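PDB 2YGT: delta toxin from Clostridium perfringens, which acts as a haemolytic, beta-pore-forming toxin of the aerolysin family, probably by assembling into pores in target-cell membranes. Local coordinates for residues 99-113 and 229-243. Residues are numbered along the deposited sequence; the frame is centred on the assembly and turned at random.
Sequences NNSLDSSVKIVDSVP and FGVVLTAPNGTKKSQ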
loop_
_atom_site.group_PDB
_atom_site.type_symbol
_atom_site.label_atom_id
_atom_site.label_comp_id
_atom_site.label_asym_id
_atom_site.label_seq_id
_atom_site.Cartn_x
_atom_site.Cartn_y
_atom_site.Cartn_z
ATOM N N ASN A 99 -11.346 9.952 -2.509
ATOM C CA ASN A 99 -11.547 11.215 -3.216
ATOM C C ASN A 99 -12.786 11.942 -2.696
ATOM O O ASN A 99 -13.909 11.469 -2.859
ATOM C CB ASN A 99 -11.658 10.968 -4.724
ATOM C CG ASN A 99 -12.337 12.113 -5.464
ATOM O OD1 ASN A 99 -12.102 13.289 -5.180
ATOM N ND2 ASN A 99 -13.187 11.766 -6.423
ATOM N N ASN A 100 -12.572 13.093 -2.069
ATOM C CA ASN A 100 -13.653 13.831 -1.418
ATOM C C ASN A 100 -14.346 14.869 -2.299
ATOM O O ASN A 100 -15.114 15.688 -1.799
ATOM C CB ASN A 100 -13.132 14.534 -0.166
ATOM C CG ASN A 100 -12.691 13.564 0.911
ATOM O OD1 ASN A 100 -11.742 13.833 1.646
ATOM N ND2 ASN A 100 -13.378 12.429 1.011
ATOM N N SER A 101 -14.086 14.843 -3.602
ATOM C CA SER A 101 -14.552 15.923 -4.466
ATOM C C SER A 101 -15.321 15.465 -5.702
ATOM O O SER A 101 -15.310 16.145 -6.726
ATOM C CB SER A 101 -13.373 16.811 -4.877
ATOM O OG SER A 101 -12.686 17.306 -3.740
ATOM N N LEU A 102 -15.991 14.323 -5.607
ATOM C CA LEU A 102 -16.830 13.854 -6.705
ATOM C C LEU A 102 -17.985 14.823 -6.983
ATOM O O LEU A 102 -18.530 14.854 -8.087
ATOM C CB LEU A 102 -17.368 12.453 -6.417
ATOM C CG LEU A 102 -18.094 11.773 -7.580
ATOM C CD1 LEU A 102 -17.191 11.705 -8.803
ATOM C CD2 LEU A 102 -18.580 10.386 -7.183
ATOM N N ASP A 103 -18.355 15.608 -5.976
ATOM C CA ASP A 103 -19.387 16.630 -6.137
ATOM C C ASP A 103 -18.936 17.691 -7.133
ATOM O O ASP A 103 -19.754 18.289 -7.829
ATOM C CB ASP A 103 -19.723 17.278 -4.793
ATOM C CG ASP A 103 -20.567 16.382 -3.911
ATOM O OD1 ASP A 103 -21.212 15.456 -4.449
ATOM O OD2 ASP A 103 -20.592 16.604 -2.680
ATOM N N SER A 104 -17.628 17.917 -7.193
ATOM C CA SER A 104 -17.050 18.845 -8.158
ATOM C C SER A 104 -16.593 18.089 -9.400
ATOM O O SER A 104 -15.795 18.594 -10.190
ATOM C CB SER A 104 -15.873 19.598 -7.539
ATOM O OG SER A 104 -16.271 20.295 -6.373
ATOM N N SER A 105 -17.111 16.875 -9.556
ATOM C CA SER A 105 -16.771 15.998 -10.675
ATOM C C SER A 105 -15.263 15.742 -10.829
ATOM O O SER A 105 -14.757 15.586 -11.944
ATOM C CB SER A 105 -17.392 16.501 -11.982
ATOM O OG SER A 105 -17.053 17.846 -12.234
ATOM N N VAL A 106 -14.557 15.697 -9.704
ATOM C CA VAL A 106 -13.201 15.171 -9.669
ATOM C C VAL A 106 -13.331 13.666 -9.503
ATOM O O VAL A 106 -14.093 13.204 -8.657
ATOM C CB VAL A 106 -12.401 15.754 -8.493
ATOM C CG1 VAL A 106 -11.008 15.126 -8.421
ATOM C CG2 VAL A 106 -12.316 17.264 -8.615
ATOM N N LYS A 107 -12.604 12.900 -10.309
ATOM C CA LYS A 107 -12.780 11.452 -10.323
ATOM C C LYS A 107 -11.478 10.662 -10.245
ATOM O O LYS A 107 -10.469 11.041 -10.838
ATOM C CB LYS A 107 -13.531 11.020 -11.585
ATOM C CG LYS A 107 -14.949 11.538 -11.694
ATOM C CD LYS A 107 -15.508 11.283 -13.084
ATOM C CE LYS A 107 -16.912 11.846 -13.237
ATOM N NZ LYS A 107 -17.433 11.651 -14.621
ATOM N N ILE A 108 -11.519 9.552 -9.515
ATOM C CA ILE A 108 -10.486 8.531 -9.624
ATOM C C ILE A 108 -10.846 7.671 -10.827
ATOM O O ILE A 108 -11.862 6.980 -10.812
ATOM C CB ILE A 108 -10.431 7.636 -8.373
ATOM C CG1 ILE A 108 -10.227 8.481 -7.111
ATOM C CG2 ILE A 108 -9.326 6.598 -8.509
ATOM C CD1 ILE A 108 -10.156 7.665 -5.833
ATOM N N VAL A 109 -10.036 7.719 -11.877
ATOM C CA VAL A 109 -10.381 7.006 -13.105
ATOM C C VAL A 109 -9.582 5.720 -13.320
ATOM O O VAL A 109 -9.888 4.937 -14.220
ATOM C CB VAL A 109 -10.271 7.918 -14.344
ATOM C CG1 VAL A 109 -11.222 9.102 -14.208
ATOM C CG2 VAL A 109 -8.836 8.383 -14.535
ATOM N N ASP A 110 -8.566 5.506 -12.491
ATOM C CA ASP A 110 -7.831 4.246 -12.502
ATOM C C ASP A 110 -6.889 4.157 -11.309
ATOM O O ASP A 110 -6.539 5.173 -10.705
ATOM C CB ASP A 110 -7.058 4.066 -13.811
ATOM C CG ASP A 110 -7.115 2.640 -14.329
ATOM O OD1 ASP A 110 -7.084 1.702 -13.505
ATOM O OD2 ASP A 110 -7.200 2.454 -15.560
ATOM N N SER A 111 -6.488 2.937 -10.967
ATOM C CA SER A 111 -5.591 2.716 -9.840
ATOM C C SER A 111 -4.877 1.371 -9.934
ATOM O O SER A 111 -5.301 0.477 -10.665
ATOM C CB SER A 111 -6.359 2.813 -8.518
ATOM O OG SER A 111 -7.415 1.872 -8.458
ATOM N N VAL A 112 -3.790 1.239 -9.188
ATOM C CA VAL A 112 -3.040 -0.006 -9.130
ATOM C C VAL A 112 -2.508 -0.180 -7.713
ATOM O O VAL A 112 -2.256 0.812 -7.025
ATOM C CB VAL A 112 -1.861 0.005 -10.117
ATOM C CG1 VAL A 112 -2.354 -0.221 -11.545
ATOM C CG2 VAL A 112 -1.087 1.313 -10.003
ATOM N N PRO A 113 -2.329 -1.437 -7.266
ATOM C CA PRO A 113 -2.551 -2.694 -7.995
ATOM C C PRO A 113 -4.027 -2.978 -8.274
ATOM O O PRO A 113 -4.900 -2.471 -7.568
ATOM C CB PRO A 113 -1.995 -3.765 -7.042
ATOM C CG PRO A 113 -1.186 -3.024 -6.025
ATOM C CD PRO A 113 -1.802 -1.674 -5.911
ATOM N N PHE A 229 1.194 2.337 -3.639
ATOM C CA PHE A 229 -0.003 2.206 -4.462
ATOM C C PHE A 229 -0.182 3.452 -5.328
ATOM O O PHE A 229 0.479 4.469 -5.109
ATOM C CB PHE A 229 -1.238 1.972 -3.591
ATOM C CG PHE A 229 -1.128 0.771 -2.683
ATOM C CD1 PHE A 229 -0.500 -0.388 -3.113
ATOM C CD2 PHE A 229 -1.673 0.793 -1.409
ATOM C CE1 PHE A 229 -0.403 -1.493 -2.285
ATOM C CE2 PHE A 229 -1.583 -0.314 -0.576
ATOM C CZ PHE A 229 -0.950 -1.455 -1.012
ATOM N N GLY A 230 -1.072 3.380 -6.313
ATOM C CA GLY A 230 -1.257 4.501 -7.217
ATOM C C GLY A 230 -2.669 4.757 -7.709
ATOM O O GLY A 230 -3.436 3.828 -7.955
ATOM N N VAL A 231 -3.008 6.034 -7.861
ATOM C CA VAL A 231 -4.296 6.420 -8.426
ATOM C C VAL A 231 -4.135 7.488 -9.500
ATOM O O VAL A 231 -3.110 8.165 -9.578
ATOM C CB VAL A 231 -5.261 6.974 -7.355
ATOM C CG1 VAL A 231 -5.447 5.979 -6.211
ATOM C CG2 VAL A 231 -4.766 8.320 -6.848
ATOM N N VAL A 232 -5.161 7.631 -10.328
ATOM C CA VAL A 232 -5.204 8.695 -11.314
ATOM C C VAL A 232 -6.484 9.487 -11.106
ATOM O O VAL A 232 -7.575 8.917 -11.088
ATOM C CB VAL A 232 -5.189 8.148 -12.760
ATOM C CG1 VAL A 232 -5.153 9.297 -13.755
ATOM C CG2 VAL A 232 -4.006 7.219 -12.976
ATOM N N LEU A 233 -6.349 10.796 -10.927
ATOM C CA LEU A 233 -7.513 11.664 -10.790
ATOM C C LEU A 233 -7.701 12.551 -12.014
ATOM O O LEU A 233 -6.731 13.016 -12.615
ATOM C CB LEU A 233 -7.399 12.546 -9.542
ATOM C CG LEU A 233 -7.707 11.934 -8.172
ATOM C CD1 LEU A 233 -6.628 10.955 -7.770
ATOM C CD2 LEU A 233 -7.831 13.035 -7.135
ATOM N N THR A 234 -8.957 12.774 -12.383
ATOM C CA THR A 234 -9.280 13.761 -13.403
ATOM C C THR A 234 -10.123 14.873 -12.795
ATOM O O THR A 234 -10.750 14.696 -11.748
ATOM C CB THR A 234 -10.040 13.145 -14.597
ATOM O OG1 THR A 234 -11.267 12.560 -14.140
ATOM C CG2 THR A 234 -9.189 12.086 -15.293
ATOM N N ALA A 235 -10.135 16.022 -13.457
ATOM C CA ALA A 235 -10.914 17.155 -12.986
ATOM C C ALA A 235 -11.237 18.075 -14.156
ATOM O O ALA A 235 -10.413 18.247 -15.055
ATOM C CB ALA A 235 -10.147 17.908 -11.903
ATOM N N PRO A 236 -12.450 18.654 -14.159
ATOM C CA PRO A 236 -12.846 19.617 -15.191
ATOM C C PRO A 236 -11.791 20.706 -15.336
ATOM O O PRO A 236 -11.163 21.082 -14.347
ATOM C CB PRO A 236 -14.150 20.198 -14.643
ATOM C CG PRO A 236 -14.713 19.102 -13.802
ATOM C CD PRO A 236 -13.525 18.417 -13.181
ATOM N N ASN A 237 -11.602 21.198 -16.557
ATOM C CA ASN A 237 -10.507 22.116 -16.869
ATOM C C ASN A 237 -10.280 23.264 -15.885
ATOM O O ASN A 237 -9.139 23.644 -15.623
ATOM C CB ASN A 237 -10.652 22.664 -18.293
ATOM C CG ASN A 237 -10.051 21.741 -19.334
ATOM O OD1 ASN A 237 -9.209 20.899 -19.022
ATOM N ND2 ASN A 237 -10.480 21.896 -20.581
ATOM N N GLY A 238 -11.358 23.815 -15.341
ATOM C CA GLY A 238 -11.241 24.985 -14.486
ATOM C C GLY A 238 -10.979 24.732 -13.010
ATOM O O GLY A 238 -10.764 25.677 -12.249
ATOM N N THR A 239 -10.988 23.463 -12.604
ATOM C CA THR A 239 -10.874 23.092 -11.192
ATOM C C THR A 239 -9.662 23.709 -10.492
ATOM O O THR A 239 -8.536 23.624 -10.980
ATOM C CB THR A 239 -10.829 21.558 -11.017
ATOM O OG1 THR A 239 -11.909 20.961 -11.747
ATOM C CG2 THR A 239 -10.949 21.179 -9.546
ATOM N N LYS A 240 -9.905 24.322 -9.336
ATOM C CA LYS A 240 -8.844 24.953 -8.561
ATOM C C LYS A 240 -8.293 24.025 -7.480
ATOM O O LYS A 240 -7.085 23.817 -7.386
ATOM C CB LYS A 240 -9.338 26.258 -7.934
ATOM C CG LYS A 240 -9.548 27.390 -8.928
ATOM N N LYS A 241 -9.179 23.471 -6.661
ATOM C CA LYS A 241 -8.751 22.617 -5.560
ATOM C C LYS A 241 -9.680 21.429 -5.351
ATOM O O LYS A 241 -10.881 21.510 -5.616
ATOM C CB LYS A 241 -8.633 23.433 -4.268
ATOM C CG LYS A 241 -7.646 24.586 -4.369
ATOM C CD LYS A 241 -7.501 25.341 -3.062
ATOM C CE LYS A 241 -6.605 26.557 -3.244
ATOM N NZ LYS A 241 -6.276 27.207 -1.945
ATOM N N SER A 242 -9.107 20.324 -4.883
ATOM C CA SER A 242 -9.878 19.146 -4.501
ATOM C C SER A 242 -9.229 18.481 -3.288
ATOM O O SER A 242 -8.110 18.829 -2.908
ATOM C CB SER A 242 -9.980 18.160 -5.671
ATOM O OG SER A 242 -8.725 17.563 -5.954
ATOM N N GLN A 243 -9.929 17.534 -2.675
ATOM C CA GLN A 243 -9.423 16.900 -1.464
ATOM C C GLN A 243 -9.408 15.380 -1.555
ATOM O O GLN A 243 -10.268 14.775 -2.198
ATOM C CB GLN A 243 -10.237 17.328 -0.236
ATOM C CG GLN A 243 -9.887 18.705 0.311
ATOM C CD GLN A 243 -10.490 19.834 -0.504
ATOM O OE1 GLN A 243 -11.544 19.677 -1.122
ATOM N NE2 GLN A 243 -9.823 20.980 -0.506
HETATM O O HOH W 1 -9.951 15.037 -5.082
HETATM O O HOH W 2 -14.022 19.783 -2.905
HETATM O O HOH W 3 -14.365 21.008 -10.258
HETATM O O HOH W 4 -13.175 14.791 -14.216
#
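An antiparallel strand pair with a beta bulge joins edge strand 107-112 to strand 224-235 of a seven-stranded sheet. Lys107 and Thr234 form a hydrogen-bonded pair, as do Val112 and Gly230. Between them, Val109 and Asp110 both lie opposite Val232: Val109 N donates to Val232 O (2.8 Å), nearly along the C=O axis, whereas Val232 N turns to Asp110 O at a more bent 145°. At the bulge Val109 lays both methyls across Thr234 at about a right angle, CG1 lying 3.5 Å from Thr234 OG1. Asp110, which shares with Asp166 a zinc site seen in this protein but not occupied by this chain in the model, accepts from Ser111 N through the anti lone pair of OD1. Just before strand 107-112, Val106 CG1 meets Leu233 CD2 while CG2 packs on Ala235 CB (4.0 Å) and Ser242 CB; CG1 lies anti to the backbone N (chi1 177°), which splits the two methyls between these neighbours. In strand 241-259, Gln243 O accepts from Asn100 N, and Gln243 N donates to Ser101 OG (3.0 Å). Asn99 OD1 closes an Asx turn on Ser101 N, and a water donates to Asn99 OD1 and Gln243 O while accepting from Ser242 OG, also bonded to Trp283 NE1, at 2.9 Å.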